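Long-range contact in GMP reductase (Trypanosoma brucei brucei, PDB 6JIG), which probably catalyses the irreversible NADPH-dependent deamination of GMP to IMP, helping to balance the adenine and guanine nucleotide pools: residues C348-G353 and D369-G374. The protein carries 1 engineered substitution. Sequence-based numbering, arbitrary orientation.
Sequences CIADGG and DTVMLG. With 5GP (guanosine-5'-monophosphate), chain B.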
loop_
_atom_site.group_PDB
_atom_site.type_symbol
_atom_site.label_atom_id
_atom_site.label_comp_id
_atom_site.label_asym_id
_atom_site.label_seq_id
_atom_site.Cartn_x
_atom_site.Cartn_y
_atom_site.Cartn_z
ATOM N N CYS A 348 -7.899 -25.119 -36.734
ATOM C CA CYS A 348 -8.504 -24.226 -35.748
ATOM C C CYS A 348 -7.457 -23.318 -35.122
ATOM O O CYS A 348 -6.360 -23.768 -34.776
ATOM C CB CYS A 348 -9.219 -25.021 -34.651
ATOM S SG CYS A 348 -10.659 -25.960 -35.187
ATOM N N ILE A 349 -7.811 -22.043 -34.986
ATOM C CA ILE A 349 -6.998 -21.030 -34.312
ATOM C C ILE A 349 -7.537 -20.868 -32.891
ATOM O O ILE A 349 -8.690 -20.472 -32.719
ATOM C CB ILE A 349 -7.067 -19.678 -35.050
ATOM C CG1 ILE A 349 -6.710 -19.834 -36.538
ATOM C CG2 ILE A 349 -6.150 -18.627 -34.355
ATOM C CD1 ILE A 349 -7.207 -18.678 -37.392
ATOM N N ALA A 350 -6.719 -21.133 -31.871
ATOM C CA ALA A 350 -7.120 -20.854 -30.481
ATOM C C ALA A 350 -6.868 -19.381 -30.174
ATOM O O ALA A 350 -5.717 -18.967 -30.016
ATOM C CB ALA A 350 -6.361 -21.756 -29.512
ATOM N N ASP A 351 -7.941 -18.586 -30.066
ATOM C CA ASP A 351 -7.851 -17.121 -30.041
ATOM C C ASP A 351 -8.220 -16.576 -28.663
ATOM O O ASP A 351 -9.400 -16.557 -28.297
ATOM C CB ASP A 351 -8.769 -16.523 -31.113
ATOM C CG ASP A 351 -8.773 -15.003 -31.113
ATOM O OD1 ASP A 351 -7.806 -14.396 -30.604
ATOM O OD2 ASP A 351 -9.736 -14.419 -31.656
ATOM N N GLY A 352 -7.228 -16.090 -27.929
ATOM C CA GLY A 352 -7.526 -15.324 -26.734
ATOM C C GLY A 352 -7.162 -16.060 -25.449
ATOM O O GLY A 352 -7.254 -17.291 -25.351
ATOM N N GLY A 353 -6.774 -15.286 -24.436
ATOM C CA GLY A 353 -6.566 -15.849 -23.117
ATOM C C GLY A 353 -5.209 -16.469 -22.901
ATOM O O GLY A 353 -4.965 -17.036 -21.827
ATOM N N ASP A 369 -4.452 -25.852 -34.154
ATOM C CA ASP A 369 -3.337 -25.815 -35.100
ATOM C C ASP A 369 -2.496 -24.558 -34.982
ATOM O O ASP A 369 -1.283 -24.608 -35.240
ATOM C CB ASP A 369 -3.859 -25.963 -36.540
ATOM C CG ASP A 369 -4.647 -27.234 -36.708
ATOM O OD1 ASP A 369 -4.016 -28.301 -36.737
ATOM O OD2 ASP A 369 -5.894 -27.177 -36.677
ATOM N N THR A 370 -3.107 -23.439 -34.608
ATOM C CA THR A 370 -2.393 -22.195 -34.365
ATOM C C THR A 370 -2.985 -21.525 -33.131
ATOM O O THR A 370 -4.068 -21.884 -32.658
ATOM C CB THR A 370 -2.502 -21.206 -35.538
ATOM O OG1 THR A 370 -3.886 -20.952 -35.812
ATOM C CG2 THR A 370 -1.798 -21.737 -36.805
ATOM N N VAL A 371 -2.272 -20.517 -32.638
ATOM C CA VAL A 371 -2.786 -19.627 -31.595
ATOM C C VAL A 371 -2.780 -18.204 -32.135
ATOM O O VAL A 371 -1.934 -17.836 -32.958
ATOM C CB VAL A 371 -1.954 -19.705 -30.295
ATOM C CG1 VAL A 371 -2.036 -21.111 -29.673
ATOM C CG2 VAL A 371 -0.503 -19.331 -30.560
ATOM N N MET A 372 -3.738 -17.402 -31.674
ATOM C CA MET A 372 -3.786 -15.984 -31.996
ATOM C C MET A 372 -3.504 -15.196 -30.728
ATOM O O MET A 372 -4.129 -15.448 -29.693
ATOM C CB MET A 372 -5.139 -15.582 -32.582
ATOM C CG MET A 372 -5.237 -14.084 -32.823
ATOM S SD MET A 372 -6.722 -13.582 -33.695
ATOM C CE MET A 372 -6.158 -13.705 -35.405
ATOM N N LEU A 373 -2.580 -14.243 -30.812
ATOM C CA LEU A 373 -2.106 -13.498 -29.654
ATOM C C LEU A 373 -2.374 -12.015 -29.828
ATOM O O LEU A 373 -2.016 -11.433 -30.860
ATOM C CB LEU A 373 -0.610 -13.699 -29.441
ATOM C CG LEU A 373 -0.094 -15.132 -29.407
ATOM C CD1 LEU A 373 1.407 -15.098 -29.195
ATOM C CD2 LEU A 373 -0.789 -15.872 -28.270
ATOM N N GLY A 374 -3.000 -11.411 -28.821
ATOM C CA GLY A 374 -3.124 -9.966 -28.774
ATOM C C GLY A 374 -2.166 -9.404 -27.739
ATOM O O GLY A 374 -1.103 -8.867 -28.073
HETATM P P 5GP B . -5.461 -11.754 -25.887
HETATM O O1P 5GP B . -5.879 -12.379 -24.566
HETATM O O2P 5GP B . -5.177 -10.269 -25.791
HETATM O O3P 5GP B . -4.415 -12.537 -26.641
HETATM O "O5'" 5GP B . -6.780 -11.950 -26.765
HETATM C "C5'" 5GP B . -6.987 -11.289 -28.003
HETATM C "C4'" 5GP B . -8.322 -11.680 -28.603
HETATM O "O4'" 5GP B . -9.391 -11.060 -27.852
HETATM C "C3'" 5GP B . -8.585 -11.214 -30.029
HETATM O "O3'" 5GP B . -7.927 -12.007 -31.011
HETATM C "C2'" 5GP B . -10.121 -11.237 -30.118
HETATM O "O2'" 5GP B . -10.622 -12.535 -30.409
HETATM C "C1'" 5GP B . -10.531 -10.920 -28.678
HETATM N N9 5GP B . -11.038 -9.551 -28.524
HETATM C C8 5GP B . -10.428 -8.409 -28.877
HETATM N N7 5GP B . -11.241 -7.377 -28.528
HETATM C C5 5GP B . -12.341 -7.904 -27.936
HETATM C C6 5GP B . -13.489 -7.363 -27.374
HETATM O O6 5GP B . -13.632 -6.123 -27.347
HETATM N N1 5GP B . -14.425 -8.181 -26.867
HETATM C C2 5GP B . -14.276 -9.513 -26.889
HETATM N N2 5GP B . -15.234 -10.312 -26.366
HETATM N N3 5GP B . -13.162 -10.076 -27.416
HETATM C C4 5GP B . -12.201 -9.278 -27.938
#
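A350 and V371 face each other at the middle of two parallel strands, 348-351 and 370-373, the last two of the eight-stranded TIM barrel of the IMPDH/GMPR family. Helix 357-365 links them as a beta-alpha-beta crossover, and their axes diverge by 34°. The ladder alternates: T370 N gives to C348 O, A350 N to T370 O (2.9 Å), and M372 N to A350 O. C348 O accepts two N-H groups, D369 N as well as T370 N, and this doubled acceptor closes the start of the ladder. The D369 side chain extends the ladder, as OD2 takes C348 N at 2.9 Å through its anti lone pair, while OD1 bonds Q467.

I349, T370, D351 and M372 share the face that looks into the barrel; A350 and V371 point to the helix side, where small A350 packs against V334 of helix 330-344. T370 OG1 sits between its own backbone N and carbonyl carbon (chi1 56°), which brings it against I349 CG1 at 3.1 Å. Beta-branched residues suit these extended backbones, and I349 CG2 packs on M372 CB at 3.7 Å. The flexible M372 chain runs out anti to its backbone N and then bends at chi3, bringing SD 3.4 Å from D351 OD1 and also beside the ribose O3'.

At their C-terminal ends both strands reach GMP. The ribose O3' donates to D351 OD1 and O2' to OD2, both implausibly short as modelled, so the exact distances are doubtful; a salt bridge from K309 and a hydrogen bond from N290 also reach OD2. G352 and G353 adopt backbone angles that suit glycine, and G353 N donates to O1P of the phosphate at 3.0 Å. G374, where a CB would strike O2P, donates its N-H to O3P at 2.8 Å, 163° at the hydrogen.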